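Local coordinates for protein pectate lyase (Bacillus, PDB 3VMV) that probably cleaves pectate (polygalacturonate) by lyase chemistry, as a family 1 polysaccharide lyase with a right-handed parallel beta-helix, at residues E124-K130 with D157-E163; A190-Y196 with R212-H217; N205-I211 with I226-N232. All blocks are in the same frame, centred on the assembly; numbering follows the deposited sequence.

In the fold
All three contacts join strands or turns on neighbouring coils of the parallel beta-helix, so each pairs segments that run in the same direction. Contact 1 closes before contact 2 opens along the chain, and the two touch, with centres about 11 Å apart; E163 of the first forms a salt bridge with K193 of the second. Contacts 2 and 3 interlock: their segments alternate, with 205-211 leading directly into 212-217. Their centres are about 15 Å apart, and V216 packs on I211 and Y196 on P209. Contacts 1 and 3 are about 20 Å apart between centres and do not touch. Together they tie successive coils into one continuous solenoid, the scaffold of the catalytic domain.

Contact 1: residues E124-K130 with D157-E163; sequences EVTDDSK and DMKRNAE
K130 and E163 run alongside each other in the same direction, where two successive coils of the parallel beta-helix stack their turns. The lysine chain starts with CB against E163 O at 3.5 Å, and its CG passes that same oxygen and E163 CB. CD continues toward the carboxylate, and CE comes to 3.3 Å from E163 OE1. The last torsion is nearly eclipsed (chi4 15°) and bends NZ back over the turns, where it donates to D128 O and weakly to N161 O; its salt bridge to E163 OE1 is long. E163 OE2 is held by K193 of the next coil.

At the other end E124 and K159 cross at about a right angle. K159 NZ meets E124 OE1 nearly head-on along the C-O bond at 2.8 Å, a salt bridge reached by an extended lysine chain. Between these two charged ends, V125 N donates to D157 O and K159 N to V125 O, while V125 CG1 packs on A162 CB.

Each segment then makes a type I' turn, T126-S129 and K159-A162, and the two turns stack. D128 N bonds to R160 O and E163 N to S129 O, which carries the parallel pairing through the bends. D127 turns its OD2 to S100 on the preceding coil. T126 OG1 rests against R160 CB at 3.6 Å.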
loop_
_atom_site.group_PDB
_atom_site.type_symbol
_atom_site.label_atom_id
_atom_site.label_comp_id
_atom_site.label_asym_id
_atom_site.label_seq_id
_atom_site.Cartn_x
_atom_site.Cartn_y
_atom_site.Cartn_z
ATOM N N GLU A 124 5.843 -3.730 3.999
ATOM C CA GLU A 124 6.443 -2.540 4.569
ATOM C C GLU A 124 7.414 -1.952 3.576
ATOM O O GLU A 124 8.325 -2.659 3.133
ATOM C CB GLU A 124 7.168 -2.865 5.885
ATOM C CG GLU A 124 8.044 -1.637 6.328
ATOM C CD GLU A 124 8.459 -1.564 7.805
ATOM O OE1 GLU A 124 7.633 -1.185 8.680
ATOM O OE2 GLU A 124 9.651 -1.821 8.096
ATOM N N VAL A 125 7.247 -0.674 3.220
ATOM C CA VAL A 125 8.129 -0.044 2.249
ATOM C C VAL A 125 8.886 1.064 2.990
ATOM O O VAL A 125 8.273 2.010 3.454
ATOM C CB VAL A 125 7.319 0.547 1.082
ATOM C CG1 VAL A 125 8.233 1.171 0.071
ATOM C CG2 VAL A 125 6.397 -0.510 0.419
ATOM N N THR A 126 10.210 0.946 3.130
ATOM C CA THR A 126 10.915 1.763 4.096
ATOM C C THR A 126 12.346 2.023 3.693
ATOM O O THR A 126 12.779 1.646 2.593
ATOM C CB THR A 126 10.806 1.110 5.503
ATOM O OG1 THR A 126 11.252 2.034 6.498
ATOM C CG2 THR A 126 11.584 -0.221 5.596
ATOM N N ASP A 127 13.074 2.729 4.557
ATOM C CA ASP A 127 14.494 3.002 4.361
ATOM C C ASP A 127 14.820 3.499 2.960
ATOM O O ASP A 127 15.690 2.938 2.293
ATOM C CB ASP A 127 15.356 1.754 4.680
ATOM C CG ASP A 127 15.097 1.201 6.098
ATOM O OD1 ASP A 127 14.874 2.005 7.028
ATOM O OD2 ASP A 127 15.100 -0.026 6.273
ATOM N N ASP A 128 14.131 4.550 2.542
ATOM C CA ASP A 128 14.468 5.276 1.328
ATOM C C ASP A 128 14.227 4.519 0.035
ATOM O O ASP A 128 14.791 4.881 -0.997
ATOM C CB ASP A 128 15.913 5.787 1.404
ATOM C CG ASP A 128 16.128 6.726 2.583
ATOM O OD1 ASP A 128 15.945 7.944 2.393
ATOM O OD2 ASP A 128 16.487 6.252 3.681
ATOM N N SER A 129 13.329 3.526 0.081
ATOM C CA SER A 129 12.955 2.799 -1.132
ATOM C C SER A 129 12.287 3.766 -2.115
ATOM O O SER A 129 11.611 4.714 -1.719
ATOM C CB SER A 129 11.966 1.698 -0.791
ATOM O OG SER A 129 12.603 0.641 -0.096
ATOM N N LYS A 130 12.464 3.508 -3.407
ATOM C CA LYS A 130 11.835 4.330 -4.427
ATOM C C LYS A 130 11.411 3.496 -5.623
ATOM O O LYS A 130 12.042 2.461 -5.934
ATOM C CB LYS A 130 12.800 5.422 -4.890
ATOM C CG LYS A 130 13.044 6.441 -3.758
ATOM C CD LYS A 130 13.811 7.652 -4.240
ATOM C CE LYS A 130 14.132 8.547 -3.055
ATOM N NZ LYS A 130 13.932 7.822 -1.762
ATOM N N ASP A 157 2.337 -0.399 4.559
ATOM C CA ASP A 157 2.840 0.772 5.271
ATOM C C ASP A 157 4.061 1.312 4.577
ATOM O O ASP A 157 4.917 0.547 4.128
ATOM C CB ASP A 157 3.235 0.458 6.724
ATOM C CG ASP A 157 2.049 0.147 7.630
ATOM O OD1 ASP A 157 0.892 0.424 7.280
ATOM O OD2 ASP A 157 2.289 -0.407 8.752
ATOM N N MET A 158 4.155 2.639 4.509
ATOM C CA MET A 158 5.305 3.316 3.901
ATOM C C MET A 158 5.911 4.252 4.911
ATOM O O MET A 158 5.182 5.007 5.586
ATOM C CB MET A 158 4.824 4.097 2.657
ATOM C CG MET A 158 4.158 3.124 1.646
ATOM S SD MET A 158 3.409 4.142 0.392
ATOM C CE MET A 158 2.349 2.865 -0.346
ATOM N N LYS A 159 7.232 4.214 5.011
ATOM C CA LYS A 159 7.950 4.949 6.050
ATOM C C LYS A 159 9.295 5.429 5.544
ATOM O O LYS A 159 9.823 4.923 4.533
ATOM C CB LYS A 159 8.242 4.012 7.252
ATOM C CG LYS A 159 7.012 3.330 7.850
ATOM C CD LYS A 159 7.405 2.352 8.993
ATOM C CE LYS A 159 6.173 1.604 9.529
ATOM N NZ LYS A 159 6.577 0.582 10.563
ATOM N N ARG A 160 9.888 6.351 6.312
ATOM C CA ARG A 160 11.321 6.654 6.202
ATOM C C ARG A 160 11.714 6.979 4.757
ATOM O O ARG A 160 12.590 6.349 4.158
ATOM C CB ARG A 160 12.168 5.514 6.798
ATOM C CG ARG A 160 11.902 5.386 8.317
ATOM C CD ARG A 160 12.836 4.380 8.951
ATOM N NE ARG A 160 12.730 4.491 10.409
ATOM C CZ ARG A 160 13.455 5.303 11.179
ATOM N NH1 ARG A 160 14.381 6.098 10.655
ATOM N NH2 ARG A 160 13.243 5.317 12.489
ATOM N N ASN A 161 11.061 8.004 4.223
ATOM C CA ASN A 161 11.443 8.590 2.941
ATOM C C ASN A 161 11.232 7.726 1.701
ATOM O O ASN A 161 11.799 8.027 0.658
ATOM C CB ASN A 161 12.890 9.060 3.010
ATOM C CG ASN A 161 13.073 10.070 4.085
ATOM O OD1 ASN A 161 12.525 11.171 4.006
ATOM N ND2 ASN A 161 13.794 9.690 5.130
ATOM N N ALA A 162 10.354 6.731 1.797
ATOM C CA ALA A 162 9.917 5.972 0.627
ATOM C C ALA A 162 9.242 6.956 -0.324
ATOM O O ALA A 162 8.504 7.834 0.117
ATOM C CB ALA A 162 8.900 4.887 1.055
ATOM N N GLU A 163 9.456 6.809 -1.631
ATOM C CA GLU A 163 8.988 7.830 -2.573
ATOM C C GLU A 163 8.717 7.178 -3.906
ATOM O O GLU A 163 9.418 6.223 -4.285
ATOM C CB GLU A 163 10.078 8.905 -2.780
ATOM C CG GLU A 163 9.608 10.182 -3.441
ATOM C CD GLU A 163 10.675 11.284 -3.322
ATOM O OE1 GLU A 163 11.808 10.951 -2.935
ATOM O OE2 GLU A 163 10.396 12.461 -3.610
#

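Contact 2: residues A190-Y196 with R212-H217; sequences APDKITY and RYADVH
The phenol ring of Y196 takes V216 CG1 at its edge and in its plane, with CE2 3.8 Å from that methyl; H217 O also lies near the rim of the ring. At the far end of the contact the Y213 ring is met obliquely by A190 CB, 3.5 Å from CD2. The carboxylates of D192 and D215 lie side by side, their planes 56° apart, and the nearest oxygens, both OD2, are 4.1 Å from each other. The two acids would be expected to repel each other, and the partners gathered round them probably offset this. D192 holds CG anti to its amide nitrogen (chi1 -161°), which carries OD2 across to D215 N, met nearly along the C-O bond at 2.8 Å. A water donates to D192 OD1 and to D215 OD2, the latter at 2.6 Å. K193 NZ reaches D192 OD1 from above the carboxylate plane and also pairs with E163, while D215 OD1 is bound by R238.

Beyond the acids the two strands run parallel. I194 N donates to D215 O, H217 N to I194 O and Y196 N to H217 O, the last at 2.8 Å, and the side chains of I194 and V216 pack on one face. T195 and H217 occupy the other, where both are bonded to Y302.

Strand 192-197 is one strand of its coil, between strand 165-175 of the preceding coil and strand 215-219 of the next; Y196 packs inward on M158, V167, M179 and V181, and strand 238-242 follows beyond 215-219.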
loop_
_atom_site.group_PDB
_atom_site.type_symbol
_atom_site.label_atom_id
_atom_site.label_comp_id
_atom_site.label_asym_id
_atom_site.label_seq_id
_atom_site.Cartn_x
_atom_site.Cartn_y
_atom_site.Cartn_z
ATOM N N ALA A 190 9.543 11.608 6.442
ATOM C CA ALA A 190 8.269 11.322 5.744
ATOM C C ALA A 190 8.470 10.778 4.335
ATOM O O ALA A 190 9.266 11.304 3.556
ATOM C CB ALA A 190 7.455 12.597 5.668
ATOM N N PRO A 191 7.690 9.764 3.969
ATOM C CA PRO A 191 7.561 9.425 2.555
ATOM C C PRO A 191 6.949 10.602 1.788
ATOM O O PRO A 191 6.424 11.569 2.366
ATOM C CB PRO A 191 6.553 8.265 2.566
ATOM C CG PRO A 191 6.639 7.680 3.998
ATOM C CD PRO A 191 6.807 8.956 4.824
ATOM N N ASP A 192 6.932 10.456 0.456
ATOM C CA ASP A 192 6.261 11.413 -0.411
ATOM C C ASP A 192 5.916 10.741 -1.718
ATOM O O ASP A 192 6.534 9.746 -2.087
ATOM C CB ASP A 192 7.187 12.583 -0.702
ATOM C CG ASP A 192 6.457 13.825 -1.197
ATOM O OD1 ASP A 192 7.112 14.715 -1.804
ATOM O OD2 ASP A 192 5.238 13.980 -0.990
ATOM N N LYS A 193 4.944 11.313 -2.437
ATOM C CA LYS A 193 4.670 10.953 -3.833
ATOM C C LYS A 193 4.145 9.498 -3.975
ATOM O O LYS A 193 4.811 8.564 -4.507
ATOM C CB LYS A 193 5.868 11.260 -4.736
ATOM C CG LYS A 193 6.261 12.742 -4.697
ATOM C CD LYS A 193 7.399 12.940 -5.685
ATOM C CE LYS A 193 8.074 14.276 -5.487
ATOM N NZ LYS A 193 8.818 14.312 -4.194
ATOM N N ILE A 194 2.939 9.313 -3.433
ATOM C CA ILE A 194 2.242 8.007 -3.457
ATOM C C ILE A 194 0.916 8.140 -4.219
ATOM O O ILE A 194 0.145 9.053 -3.943
ATOM C CB ILE A 194 1.882 7.579 -2.016
ATOM C CG1 ILE A 194 2.993 7.949 -1.016
ATOM C CG2 ILE A 194 1.445 6.102 -1.932
ATOM C CD1 ILE A 194 4.315 7.161 -1.238
ATOM N N THR A 195 0.639 7.195 -5.110
ATOM C CA THR A 195 -0.645 7.108 -5.808
ATOM C C THR A 195 -1.352 5.841 -5.356
ATOM O O THR A 195 -0.747 4.755 -5.376
ATOM C CB THR A 195 -0.365 6.961 -7.320
ATOM O OG1 THR A 195 0.346 8.111 -7.779
ATOM C CG2 THR A 195 -1.678 6.803 -8.128
ATOM N N TYR A 196 -2.645 5.955 -5.073
ATOM C CA TYR A 196 -3.499 4.799 -4.873
ATOM C C TYR A 196 -4.628 4.876 -5.888
ATOM O O TYR A 196 -5.363 5.857 -5.906
ATOM C CB TYR A 196 -4.134 4.821 -3.485
ATOM C CG TYR A 196 -3.184 4.795 -2.318
ATOM C CD1 TYR A 196 -2.875 3.614 -1.674
ATOM C CD2 TYR A 196 -2.610 5.962 -1.841
ATOM C CE1 TYR A 196 -1.997 3.618 -0.576
ATOM C CE2 TYR A 196 -1.729 5.953 -0.740
ATOM C CZ TYR A 196 -1.456 4.762 -0.126
ATOM O OH TYR A 196 -0.569 4.782 0.951
ATOM N N ARG A 212 0.865 11.181 6.884
ATOM C CA ARG A 212 1.623 12.285 7.466
ATOM C C ARG A 212 2.501 12.931 6.406
ATOM O O ARG A 212 3.259 12.222 5.749
ATOM C CB ARG A 212 2.526 11.841 8.626
ATOM C CG ARG A 212 1.777 11.397 9.871
ATOM C CD ARG A 212 2.817 10.834 10.846
ATOM N NE ARG A 212 2.305 10.582 12.200
ATOM C CZ ARG A 212 1.932 9.371 12.628
ATOM N NH1 ARG A 212 1.964 8.311 11.816
ATOM N NH2 ARG A 212 1.511 9.237 13.881
ATOM N N TYR A 213 2.401 14.262 6.260
ATOM C CA TYR A 213 3.318 15.091 5.415
ATOM C C TYR A 213 3.237 14.914 3.909
ATOM O O TYR A 213 3.414 15.898 3.155
ATOM C CB TYR A 213 4.833 14.915 5.780
ATOM C CG TYR A 213 5.148 15.122 7.241
ATOM C CD1 TYR A 213 5.185 16.411 7.791
ATOM C CD2 TYR A 213 5.357 14.034 8.071
ATOM C CE1 TYR A 213 5.441 16.610 9.160
ATOM C CE2 TYR A 213 5.615 14.225 9.425
ATOM C CZ TYR A 213 5.653 15.512 9.949
ATOM O OH TYR A 213 5.888 15.705 11.284
ATOM N N ALA A 214 3.012 13.674 3.471
ATOM C CA ALA A 214 3.172 13.327 2.042
ATOM C C ALA A 214 2.123 13.934 1.105
ATOM O O ALA A 214 1.000 14.204 1.525
ATOM C CB ALA A 214 3.135 11.842 1.890
ATOM N N ASP A 215 2.542 14.143 -0.151
ATOM C CA ASP A 215 1.600 14.355 -1.260
ATOM C C ASP A 215 1.170 12.996 -1.824
ATOM O O ASP A 215 2.009 12.113 -2.168
ATOM C CB ASP A 215 2.273 15.176 -2.356
ATOM C CG ASP A 215 2.530 16.638 -1.929
ATOM O OD1 ASP A 215 1.867 17.107 -0.998
ATOM O OD2 ASP A 215 3.434 17.283 -2.519
ATOM N N VAL A 216 -0.156 12.844 -1.929
ATOM C CA VAL A 216 -0.791 11.583 -2.285
ATOM C C VAL A 216 -1.955 11.841 -3.242
ATOM O O VAL A 216 -2.689 12.815 -3.066
ATOM C CB VAL A 216 -1.312 10.908 -1.012
ATOM C CG1 VAL A 216 -2.071 9.655 -1.332
ATOM C CG2 VAL A 216 -0.153 10.631 -0.058
ATOM N N HIS A 217 -2.110 10.998 -4.258
ATOM C CA HIS A 217 -3.277 11.030 -5.146
ATOM C C HIS A 217 -4.041 9.732 -4.956
ATOM O O HIS A 217 -3.452 8.665 -5.094
ATOM C CB HIS A 217 -2.767 11.174 -6.568
ATOM C CG HIS A 217 -3.816 11.301 -7.640
ATOM N ND1 HIS A 217 -3.526 10.959 -8.943
ATOM C CD2 HIS A 217 -5.092 11.748 -7.633
ATOM C CE1 HIS A 217 -4.583 11.218 -9.704
ATOM N NE2 HIS A 217 -5.552 11.680 -8.936
HETATM O O HOH W 1 5.555 16.232 -3.598
HETATM O O HOH W 2 5.457 16.298 0.873
#

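Contact 3: residues N205-I211 with I226-N232; sequences NSRVPLI and INDTAIN. With SO4 (sulfate ion), chain C.
The cis peptide before P209 and the side-chain torsion of I231, whose CG1 stands anti to the carbonyl carbon (chi1 -56°), bring I231 CG1 to 3.2 Å from V208 O, where the bends of two successive coils of the parallel beta-helix stack. V208 O is buried without a hydrogen-bonding partner in the model; the isoleucine methylene is what faces it across the contact. I231 CG1 also lies alongside P209 CD, and CG2 of I231 packs on CD1 of I211. The run R207 to R212 fits the RxPxxR pattern of family 1 pectate lyases.

Before the bend, N205 O accepts two backbone bonds, from D228 N at 2.9 Å on a lone pair and from T229 N, both in the carbonyl plane. V208 N then binds A230 O from well above its carbonyl plane, 53° out of it. A water also draws on that oxygen, donating to it while accepting from R207 N and bonding to T229 OG1, which Y269 reaches as well. After the proline the pairing is regular: N232 N meets P209 O almost straight, and I211 N donates to N232 O at 2.8 Å. N232 OD1 is held in turn by F268 N.

R207 stands away from the pairing on an extended side chain. Its NH2 makes a weak hydrogen bond to O2 of a sulfate at 3.3 Å; R234 binds the same ion, probably a crystallisation component, and L210 CD1 lies 3.6 Å from its O4.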
loop_
_atom_site.group_PDB
_atom_site.type_symbol
_atom_site.label_atom_id
_atom_site.label_comp_id
_atom_site.label_asym_id
_atom_site.label_seq_id
_atom_site.Cartn_x
_atom_site.Cartn_y
_atom_site.Cartn_z
ATOM N N ASN A 205 -11.167 -0.880 9.792
ATOM C CA ASN A 205 -11.484 0.094 10.833
ATOM C C ASN A 205 -10.986 1.513 10.527
ATOM O O ASN A 205 -11.719 2.499 10.657
ATOM C CB ASN A 205 -10.942 -0.357 12.194
ATOM C CG ASN A 205 -11.470 0.506 13.330
ATOM O OD1 ASN A 205 -10.694 1.143 14.073
ATOM N ND2 ASN A 205 -12.752 0.559 13.448
ATOM N N SER A 206 -9.717 1.615 10.177
ATOM C CA SER A 206 -9.078 2.953 10.049
ATOM C C SER A 206 -7.838 2.924 9.189
ATOM O O SER A 206 -7.447 1.879 8.686
ATOM C CB SER A 206 -8.701 3.518 11.431
ATOM O OG SER A 206 -7.593 2.802 11.966
ATOM N N ARG A 207 -7.241 4.099 9.007
ATOM C CA ARG A 207 -5.984 4.280 8.266
ATOM C C ARG A 207 -6.125 3.898 6.811
ATOM O O ARG A 207 -5.517 2.920 6.345
ATOM C CB ARG A 207 -4.821 3.482 8.854
ATOM C CG ARG A 207 -4.489 3.753 10.320
ATOM C CD ARG A 207 -3.118 3.127 10.556
ATOM N NE ARG A 207 -2.665 3.304 11.945
ATOM C CZ ARG A 207 -1.570 2.713 12.430
ATOM N NH1 ARG A 207 -0.870 1.869 11.683
ATOM N NH2 ARG A 207 -1.219 2.944 13.702
ATOM N N VAL A 208 -6.939 4.655 6.080
ATOM C CA VAL A 208 -7.169 4.337 4.659
ATOM C C VAL A 208 -6.859 5.481 3.693
ATOM O O VAL A 208 -7.736 5.915 2.913
ATOM C CB VAL A 208 -8.599 3.762 4.417
ATOM C CG1 VAL A 208 -8.627 2.919 3.154
ATOM C CG2 VAL A 208 -9.030 2.889 5.603
ATOM N N PRO A 209 -5.605 5.982 3.701
ATOM C CA PRO A 209 -4.473 5.712 4.600
ATOM C C PRO A 209 -4.428 6.745 5.747
ATOM O O PRO A 209 -5.117 7.789 5.706
ATOM C CB PRO A 209 -3.250 5.932 3.692
ATOM C CG PRO A 209 -3.800 6.630 2.397
ATOM C CD PRO A 209 -5.236 6.955 2.669
ATOM N N LEU A 210 -3.571 6.475 6.732
ATOM C CA LEU A 210 -3.078 7.485 7.663
ATOM C C LEU A 210 -1.918 8.169 6.939
ATOM O O LEU A 210 -0.934 7.505 6.604
ATOM C CB LEU A 210 -2.601 6.836 8.974
ATOM C CG LEU A 210 -2.230 7.759 10.129
ATOM C CD1 LEU A 210 -1.973 6.895 11.368
ATOM C CD2 LEU A 210 -0.991 8.655 9.831
ATOM N N ILE A 211 -2.081 9.459 6.609
ATOM C CA ILE A 211 -1.053 10.146 5.827
ATOM C C ILE A 211 -0.450 11.252 6.653
ATOM O O ILE A 211 -1.147 12.187 7.030
ATOM C CB ILE A 211 -1.622 10.760 4.502
ATOM C CG1 ILE A 211 -2.393 9.722 3.695
ATOM C CG2 ILE A 211 -0.473 11.346 3.637
ATOM C CD1 ILE A 211 -3.215 10.359 2.579
ATOM N N ILE A 226 -16.305 0.991 6.116
ATOM C CA ILE A 226 -15.146 1.406 6.907
ATOM C C ILE A 226 -15.695 1.930 8.223
ATOM O O ILE A 226 -16.459 2.909 8.257
ATOM C CB ILE A 226 -14.282 2.396 6.128
ATOM C CG1 ILE A 226 -13.674 1.661 4.902
ATOM C CG2 ILE A 226 -13.126 2.951 7.044
ATOM C CD1 ILE A 226 -12.889 2.535 3.924
ATOM N N ASN A 227 -15.297 1.269 9.317
ATOM C CA ASN A 227 -15.987 1.450 10.586
ATOM C C ASN A 227 -15.741 2.783 11.264
ATOM O O ASN A 227 -16.683 3.401 11.766
ATOM C CB ASN A 227 -15.596 0.279 11.523
ATOM C CG ASN A 227 -16.342 0.330 12.816
ATOM O OD1 ASN A 227 -17.564 0.255 12.829
ATOM N ND2 ASN A 227 -15.623 0.480 13.914
ATOM N N ASP A 228 -14.477 3.203 11.321
ATOM C CA ASP A 228 -14.173 4.423 12.057
ATOM C C ASP A 228 -13.898 5.612 11.126
ATOM O O ASP A 228 -14.707 6.550 11.064
ATOM C CB ASP A 228 -13.059 4.183 13.078
ATOM C CG ASP A 228 -13.167 5.129 14.269
ATOM O OD1 ASP A 228 -14.217 5.154 14.947
ATOM O OD2 ASP A 228 -12.195 5.850 14.531
ATOM N N THR A 229 -12.761 5.608 10.440
ATOM C CA THR A 229 -12.441 6.667 9.471
ATOM C C THR A 229 -11.652 6.081 8.302
ATOM O O THR A 229 -11.028 5.019 8.406
ATOM C CB THR A 229 -11.567 7.771 10.086
ATOM O OG1 THR A 229 -10.363 7.211 10.580
ATOM C CG2 THR A 229 -12.305 8.459 11.286
ATOM N N ALA A 230 -11.622 6.820 7.187
ATOM C CA ALA A 230 -10.823 6.373 6.054
ATOM C C ALA A 230 -9.577 7.208 5.852
ATOM O O ALA A 230 -8.561 6.973 6.512
ATOM C CB ALA A 230 -11.698 6.356 4.759
ATOM N N ILE A 231 -9.627 8.207 4.993
ATOM C CA ILE A 231 -8.408 9.019 4.714
ATOM C C ILE A 231 -8.133 10.027 5.834
ATOM O O ILE A 231 -8.990 10.859 6.147
ATOM C CB ILE A 231 -8.614 9.788 3.413
ATOM C CG1 ILE A 231 -8.943 8.840 2.262
ATOM C CG2 ILE A 231 -7.347 10.623 3.076
ATOM C CD1 ILE A 231 -9.475 9.564 1.031
ATOM N N ASN A 232 -6.950 9.919 6.467
ATOM C CA ASN A 232 -6.617 10.769 7.584
ATOM C C ASN A 232 -5.400 11.566 7.176
ATOM O O ASN A 232 -4.320 11.022 7.111
ATOM C CB ASN A 232 -6.315 9.906 8.805
ATOM C CG ASN A 232 -6.060 10.743 10.063
ATOM O OD1 ASN A 232 -6.154 11.973 10.045
ATOM N ND2 ASN A 232 -5.776 10.056 11.194
HETATM S S SO4 C . -2.343 7.141 15.546
HETATM O O1 SO4 C . -1.380 8.262 15.678
HETATM O O2 SO4 C . -1.650 5.992 14.956
HETATM O O3 SO4 C . -2.876 6.806 16.866
HETATM O O4 SO4 C . -3.449 7.511 14.644
HETATM O O HOH W 3 -8.024 6.838 9.260
#